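Local coordinates for protein porin (Rhodobacter blasticus, PDB 3PRN) that forms homotrimers in the outer membrane whose channels let small hydrophilic solutes up to about 0.6 kDa diffuse passively, at residues A[4-16]-A[277-289]. The protein carries 1 engineered substitution. Numbering follows the deposited sequence.
Sequences LNGYGRFGLQYVE and NETVADVGVRFDF. With C8E ((hydroxyethyloxy)tri(ethyloxy)octane), chain D; C8E ((hydroxyethyloxy)tri(ethyloxy)octane), chain E.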
loop_
_atom_site.group_PDB
_atom_site.type_symbol
_atom_site.label_atom_id
_atom_site.label_comp_id
_atom_site.label_asym_id
_atom_site.label_seq_id
_atom_site.Cartn_x
_atom_site.Cartn_y
_atom_site.Cartn_z
ATOM N N LEU A 4 0.929 13.507 0.372
ATOM C CA LEU A 4 -0.206 12.627 0.294
ATOM C C LEU A 4 -1.439 13.512 0.173
ATOM O O LEU A 4 -1.541 14.496 0.921
ATOM C CB LEU A 4 -0.381 11.670 1.436
ATOM C CG LEU A 4 0.683 10.755 2.015
ATOM C CD1 LEU A 4 -0.058 9.474 2.548
ATOM C CD2 LEU A 4 1.677 10.238 1.052
ATOM N N ASN A 5 -2.382 13.146 -0.672
ATOM C CA ASN A 5 -3.652 13.846 -0.726
ATOM C C ASN A 5 -4.730 12.831 -1.129
ATOM O O ASN A 5 -4.348 11.771 -1.635
ATOM C CB ASN A 5 -3.631 15.076 -1.652
ATOM C CG ASN A 5 -3.440 14.683 -3.118
ATOM O OD1 ASN A 5 -4.392 14.257 -3.770
ATOM N ND2 ASN A 5 -2.252 14.791 -3.683
ATOM N N GLY A 6 -5.985 13.205 -1.064
ATOM C CA GLY A 6 -7.013 12.279 -1.510
ATOM C C GLY A 6 -8.380 12.762 -1.129
ATOM O O GLY A 6 -8.557 13.914 -0.727
ATOM N N TYR A 7 -9.335 11.826 -1.151
ATOM C CA TYR A 7 -10.715 12.135 -0.809
ATOM C C TYR A 7 -11.439 10.861 -0.384
ATOM O O TYR A 7 -11.011 9.741 -0.672
ATOM C CB TYR A 7 -11.464 12.782 -1.965
ATOM C CG TYR A 7 -11.815 11.983 -3.191
ATOM C CD1 TYR A 7 -12.815 11.023 -3.166
ATOM C CD2 TYR A 7 -11.121 12.215 -4.379
ATOM C CE1 TYR A 7 -13.124 10.293 -4.322
ATOM C CE2 TYR A 7 -11.411 11.515 -5.547
ATOM C CZ TYR A 7 -12.414 10.561 -5.502
ATOM O OH TYR A 7 -12.733 9.858 -6.648
ATOM N N GLY A 8 -12.488 11.066 0.427
ATOM C CA GLY A 8 -13.363 9.970 0.768
ATOM C C GLY A 8 -14.777 10.439 0.277
ATOM O O GLY A 8 -15.021 11.653 0.182
ATOM N N ARG A 9 -15.597 9.460 -0.075
ATOM C CA ARG A 9 -16.992 9.783 -0.419
ATOM C C ARG A 9 -17.847 8.601 0.005
ATOM O O ARG A 9 -17.408 7.439 -0.112
ATOM C CB ARG A 9 -17.192 10.171 -1.870
ATOM C CG ARG A 9 -17.199 8.987 -2.847
ATOM C CD ARG A 9 -17.208 9.496 -4.296
ATOM N NE ARG A 9 -17.325 8.371 -5.189
ATOM C CZ ARG A 9 -17.043 8.424 -6.508
ATOM N NH1 ARG A 9 -16.630 9.520 -7.080
ATOM N NH2 ARG A 9 -17.221 7.281 -7.166
ATOM N N PHE A 10 -19.090 8.901 0.402
ATOM C CA PHE A 10 -20.014 7.779 0.693
ATOM C C PHE A 10 -21.450 8.282 0.527
ATOM O O PHE A 10 -21.669 9.500 0.678
ATOM C CB PHE A 10 -19.730 7.207 2.094
ATOM C CG PHE A 10 -19.945 8.151 3.245
ATOM C CD1 PHE A 10 -21.213 8.384 3.732
ATOM C CD2 PHE A 10 -18.891 8.814 3.859
ATOM C CE1 PHE A 10 -21.450 9.268 4.780
ATOM C CE2 PHE A 10 -19.129 9.658 4.933
ATOM C CZ PHE A 10 -20.384 9.895 5.390
ATOM N N GLY A 11 -22.413 7.414 0.275
ATOM C CA GLY A 11 -23.788 7.881 0.107
ATOM C C GLY A 11 -24.607 6.661 -0.384
ATOM O O GLY A 11 -24.175 5.508 -0.249
ATOM N N LEU A 12 -25.753 6.970 -0.951
ATOM C CA LEU A 12 -26.693 5.970 -1.416
ATOM C C LEU A 12 -26.713 6.015 -2.954
ATOM O O LEU A 12 -26.694 7.098 -3.539
ATOM C CB LEU A 12 -28.115 6.298 -0.902
ATOM C CG LEU A 12 -28.261 6.220 0.622
ATOM C CD1 LEU A 12 -29.585 6.870 1.041
ATOM C CD2 LEU A 12 -28.195 4.780 1.099
ATOM N N GLN A 13 -26.715 4.828 -3.525
ATOM C CA GLN A 13 -26.731 4.667 -4.973
ATOM C C GLN A 13 -27.894 3.709 -5.321
ATOM O O GLN A 13 -27.904 2.574 -4.879
ATOM C CB GLN A 13 -25.424 4.056 -5.447
ATOM C CG GLN A 13 -25.323 3.947 -6.973
ATOM C CD GLN A 13 -24.365 2.825 -7.348
ATOM O OE1 GLN A 13 -24.757 1.670 -7.380
ATOM N NE2 GLN A 13 -23.059 3.103 -7.541
ATOM N N TYR A 14 -28.813 4.261 -6.113
ATOM C CA TYR A 14 -30.024 3.521 -6.501
ATOM C C TYR A 14 -30.026 3.279 -8.006
ATOM O O TYR A 14 -29.792 4.180 -8.813
ATOM C CB TYR A 14 -31.262 4.303 -6.068
ATOM C CG TYR A 14 -32.572 3.807 -6.665
ATOM C CD1 TYR A 14 -33.278 2.770 -6.085
ATOM C CD2 TYR A 14 -33.066 4.382 -7.831
ATOM C CE1 TYR A 14 -34.480 2.327 -6.625
ATOM C CE2 TYR A 14 -34.265 3.960 -8.392
ATOM C CZ TYR A 14 -34.975 2.942 -7.767
ATOM O OH TYR A 14 -36.155 2.505 -8.342
ATOM N N VAL A 15 -30.296 2.022 -8.342
ATOM C CA VAL A 15 -30.382 1.568 -9.717
ATOM C C VAL A 15 -31.717 0.785 -9.838
ATOM O O VAL A 15 -31.833 -0.246 -9.170
ATOM C CB VAL A 15 -29.267 0.613 -10.133
ATOM C CG1 VAL A 15 -29.620 0.120 -11.548
ATOM C CG2 VAL A 15 -27.929 1.337 -10.114
ATOM N N GLU A 16 -32.665 1.396 -10.523
ATOM C CA GLU A 16 -33.991 0.768 -10.633
ATOM C C GLU A 16 -33.869 -0.656 -11.188
ATOM O O GLU A 16 -33.153 -0.859 -12.170
ATOM C CB GLU A 16 -34.899 1.593 -11.518
ATOM C CG GLU A 16 -36.328 1.013 -11.511
ATOM C CD GLU A 16 -37.281 1.954 -12.249
ATOM O OE1 GLU A 16 -36.850 2.531 -13.297
ATOM O OE2 GLU A 16 -38.430 2.088 -11.778
ATOM N N ASN A 277 -33.711 3.517 -21.055
ATOM C CA ASN A 277 -34.652 3.735 -19.989
ATOM C C ASN A 277 -34.206 3.354 -18.581
ATOM O O ASN A 277 -35.101 3.303 -17.703
ATOM C CB ASN A 277 -35.925 2.868 -20.296
ATOM C CG ASN A 277 -37.150 3.712 -19.960
ATOM O OD1 ASN A 277 -37.066 4.948 -20.017
ATOM N ND2 ASN A 277 -38.269 3.139 -19.592
ATOM N N GLU A 278 -32.947 3.090 -18.289
ATOM C CA GLU A 278 -32.526 2.803 -16.920
ATOM C C GLU A 278 -32.749 4.056 -16.054
ATOM O O GLU A 278 -32.508 5.188 -16.495
ATOM C CB GLU A 278 -30.985 2.670 -16.848
ATOM C CG GLU A 278 -30.395 1.742 -17.896
ATOM C CD GLU A 278 -29.890 2.512 -19.101
ATOM O OE1 GLU A 278 -30.692 3.306 -19.719
ATOM O OE2 GLU A 278 -28.673 2.375 -19.490
ATOM N N THR A 279 -33.186 3.863 -14.831
ATOM C CA THR A 279 -33.342 4.983 -13.885
ATOM C C THR A 279 -32.304 4.797 -12.752
ATOM O O THR A 279 -32.172 3.733 -12.175
ATOM C CB THR A 279 -34.746 5.017 -13.296
ATOM O OG1 THR A 279 -35.700 5.067 -14.343
ATOM C CG2 THR A 279 -34.969 6.238 -12.401
ATOM N N VAL A 280 -31.530 5.863 -12.533
ATOM C CA VAL A 280 -30.502 5.804 -11.498
ATOM C C VAL A 280 -30.605 7.062 -10.625
ATOM O O VAL A 280 -31.022 8.129 -11.124
ATOM C CB VAL A 280 -29.075 5.649 -12.034
ATOM C CG1 VAL A 280 -28.972 4.372 -12.886
ATOM C CG2 VAL A 280 -28.602 6.816 -12.876
ATOM N N ALA A 281 -30.282 6.950 -9.354
ATOM C CA ALA A 281 -30.272 8.120 -8.491
ATOM C C ALA A 281 -29.127 7.971 -7.459
ATOM O O ALA A 281 -28.783 6.837 -7.092
ATOM C CB ALA A 281 -31.588 8.302 -7.734
ATOM N N ASP A 282 -28.704 9.109 -6.903
ATOM C CA ASP A 282 -27.685 9.009 -5.852
ATOM C C ASP A 282 -27.762 10.228 -4.940
ATOM O O ASP A 282 -28.299 11.279 -5.343
ATOM C CB ASP A 282 -26.298 8.919 -6.545
ATOM C CG ASP A 282 -25.926 10.232 -7.207
ATOM O OD1 ASP A 282 -25.588 11.198 -6.474
ATOM O OD2 ASP A 282 -25.955 10.395 -8.439
ATOM N N VAL A 283 -27.286 10.124 -3.728
ATOM C CA VAL A 283 -27.133 11.239 -2.806
ATOM C C VAL A 283 -25.966 10.854 -1.876
ATOM O O VAL A 283 -25.963 9.760 -1.313
ATOM C CB VAL A 283 -28.412 11.594 -2.023
ATOM C CG1 VAL A 283 -28.890 10.511 -1.092
ATOM C CG2 VAL A 283 -28.187 12.894 -1.224
ATOM N N GLY A 284 -25.018 11.751 -1.723
ATOM C CA GLY A 284 -23.862 11.472 -0.873
ATOM C C GLY A 284 -22.991 12.708 -0.629
ATOM O O GLY A 284 -23.317 13.820 -1.067
ATOM N N VAL A 285 -21.901 12.446 0.085
ATOM C CA VAL A 285 -20.893 13.463 0.434
ATOM C C VAL A 285 -19.511 13.055 -0.019
ATOM O O VAL A 285 -19.151 11.877 0.009
ATOM C CB VAL A 285 -20.688 13.608 1.948
ATOM C CG1 VAL A 285 -20.653 15.063 2.417
ATOM C CG2 VAL A 285 -21.750 12.912 2.784
ATOM N N ARG A 286 -18.774 14.046 -0.419
ATOM C CA ARG A 286 -17.368 13.878 -0.745
ATOM C C ARG A 286 -16.608 14.887 0.153
ATOM O O ARG A 286 -17.000 16.068 0.265
ATOM C CB ARG A 286 -17.096 14.166 -2.211
ATOM C CG ARG A 286 -15.604 14.114 -2.531
ATOM C CD ARG A 286 -15.279 14.665 -3.911
ATOM N NE ARG A 286 -13.880 15.079 -4.051
ATOM C CZ ARG A 286 -13.147 14.844 -5.142
ATOM N NH1 ARG A 286 -13.669 14.192 -6.190
ATOM N NH2 ARG A 286 -11.873 15.226 -5.283
ATOM N N PHE A 287 -15.499 14.478 0.722
ATOM C CA PHE A 287 -14.656 15.340 1.508
ATOM C C PHE A 287 -13.194 15.133 1.057
ATOM O O PHE A 287 -12.735 14.016 0.890
ATOM C CB PHE A 287 -14.843 15.135 2.995
ATOM C CG PHE A 287 -14.744 13.700 3.471
ATOM C CD1 PHE A 287 -15.803 12.827 3.344
ATOM C CD2 PHE A 287 -13.547 13.253 4.013
ATOM C CE1 PHE A 287 -15.728 11.514 3.855
ATOM C CE2 PHE A 287 -13.452 11.947 4.494
ATOM C CZ PHE A 287 -14.535 11.094 4.416
ATOM N N ASP A 288 -12.486 16.235 0.830
ATOM C CA ASP A 288 -11.146 16.242 0.318
ATOM C C ASP A 288 -10.170 16.445 1.483
ATOM O O ASP A 288 -10.519 17.193 2.407
ATOM C CB ASP A 288 -10.968 17.389 -0.701
ATOM C CG ASP A 288 -11.611 16.951 -2.011
ATOM O OD1 ASP A 288 -12.886 17.054 -2.162
ATOM O OD2 ASP A 288 -10.888 16.433 -2.940
ATOM N N PHE A 289 -9.072 15.706 1.499
ATOM C CA PHE A 289 -8.118 15.825 2.585
ATOM C C PHE A 289 -6.688 15.768 2.079
ATOM O O PHE A 289 -5.811 15.937 2.995
ATOM C CB PHE A 289 -8.356 14.797 3.694
ATOM C CG PHE A 289 -8.563 13.384 3.214
ATOM C CD1 PHE A 289 -7.555 12.701 2.581
ATOM C CD2 PHE A 289 -9.819 12.815 3.370
ATOM C CE1 PHE A 289 -7.791 11.383 2.101
ATOM C CE2 PHE A 289 -10.058 11.519 2.921
ATOM C CZ PHE A 289 -9.037 10.821 2.246
ATOM O OXT PHE A 289 -6.437 15.553 0.872
HETATM C C1 C8E D . -33.682 5.556 -1.130
HETATM C C2 C8E D . -33.255 5.521 -2.548
HETATM C C3 C8E D . -33.177 6.840 -3.138
HETATM C C4 C8E D . -31.812 7.345 -2.835
HETATM C C5 C8E D . -31.616 8.358 -3.902
HETATM C C6 C8E D . -31.500 9.658 -3.291
HETATM C C7 C8E D . -31.946 10.526 -4.373
HETATM C C8 C8E D . -32.009 11.911 -3.823
HETATM O O9 C8E D . -31.681 13.028 -4.655
HETATM C C10 C8E D . -32.662 13.416 -5.613
HETATM C C11 C8E D . -31.956 14.238 -6.654
HETATM O O12 C8E D . -31.740 15.603 -6.174
HETATM C C13 C8E D . -32.036 16.606 -7.171
HETATM C C14 C8E D . -33.083 17.760 -7.053
HETATM O O15 C8E D . -33.465 18.631 -8.176
HETATM C C16 C8E D . -33.032 19.996 -7.934
HETATM C C17 C8E D . -34.019 20.852 -7.133
HETATM O O18 C8E D . -34.119 22.287 -7.078
HETATM C C19 C8E D . -32.951 23.069 -6.724
HETATM C C20 C8E D . -32.584 23.557 -5.258
HETATM O O21 C8E D . -32.220 22.461 -4.381
HETATM C C1 C8E E . -30.720 0.961 10.068
HETATM C C2 C8E E . -30.778 -0.258 9.221
HETATM C C3 C8E E . -29.842 -0.114 8.097
HETATM C C4 C8E E . -30.685 0.348 6.970
HETATM C C5 C8E E . -29.682 1.152 6.195
HETATM C C6 C8E E . -30.265 2.388 5.737
HETATM C C7 C8E E . -29.450 3.384 6.366
HETATM C C8 C8E E . -29.283 4.606 5.559
HETATM O O9 C8E E . -28.091 5.373 5.767
HETATM C C10 C8E E . -27.822 5.864 7.073
HETATM C C11 C8E E . -26.430 6.356 7.223
HETATM O O12 C8E E . -25.430 6.096 6.241
HETATM C C13 C8E E . -25.408 6.497 4.870
HETATM C C14 C8E E . -25.672 7.662 3.918
HETATM O O15 C8E E . -25.131 9.018 3.887
HETATM C C16 C8E E . -26.266 9.911 3.710
HETATM C C17 C8E E . -26.232 10.724 2.441
HETATM O O18 C8E E . -25.950 12.115 2.169
HETATM C C19 C8E E . -25.854 13.058 3.265
HETATM C C20 C8E E . -26.976 14.060 3.718
HETATM O O21 C8E E . -27.950 14.512 2.755
HETATM O O HOH W 1 -3.372 16.304 2.276
HETATM O O HOH W 2 -8.575 15.522 -3.791
HETATM O O HOH W 3 -16.275 12.272 -6.242
#
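Arg286 reaches across to Tyr7 on the face that also carries Arg9 and Gln13. Arg286 CB packs on Arg9 CB at 4.0 Å, and its CG passes the carbonyl oxygen of Gly8. CG stands anti to the backbone N (chi1 175°), and the chain then runs extended to NE. NE lies near Tyr7 CG and gives a hydrogen bond to Asp288 OD1. Arg286 CZ sits over one face of the Tyr7 ring, 3.8 Å from the ring centroid, a cation-pi stack with the planes 25° apart. Arg286 NH2 touches Tyr7 CD2. Arg286 NH2 also makes a salt bridge to Asp288 OD2 at 2.8 Å, meeting the syn lone pair of that oxygen. This side-on grip by two nitrogens fixes the guanidinium's rotation. NH1 shares a water with Arg9 NH1, while Tyr7 OH bonds Arg30. On the other face Phe287 covers Gly8, whose CA makes a CH-pi contact with the ring. Phe10 lies beside Val285, and detergent chains touch Phe10, Ala281 and Val283. Paired backbone bonds run from Gly6 with the C-terminal Phe289, whose OXT accepts from Gly6 N at 3.1 Å, up to Tyr14 with Ala281. First and last strands, 2-15 and 279-288, pair antiparallel and close the 16-stranded porin barrel.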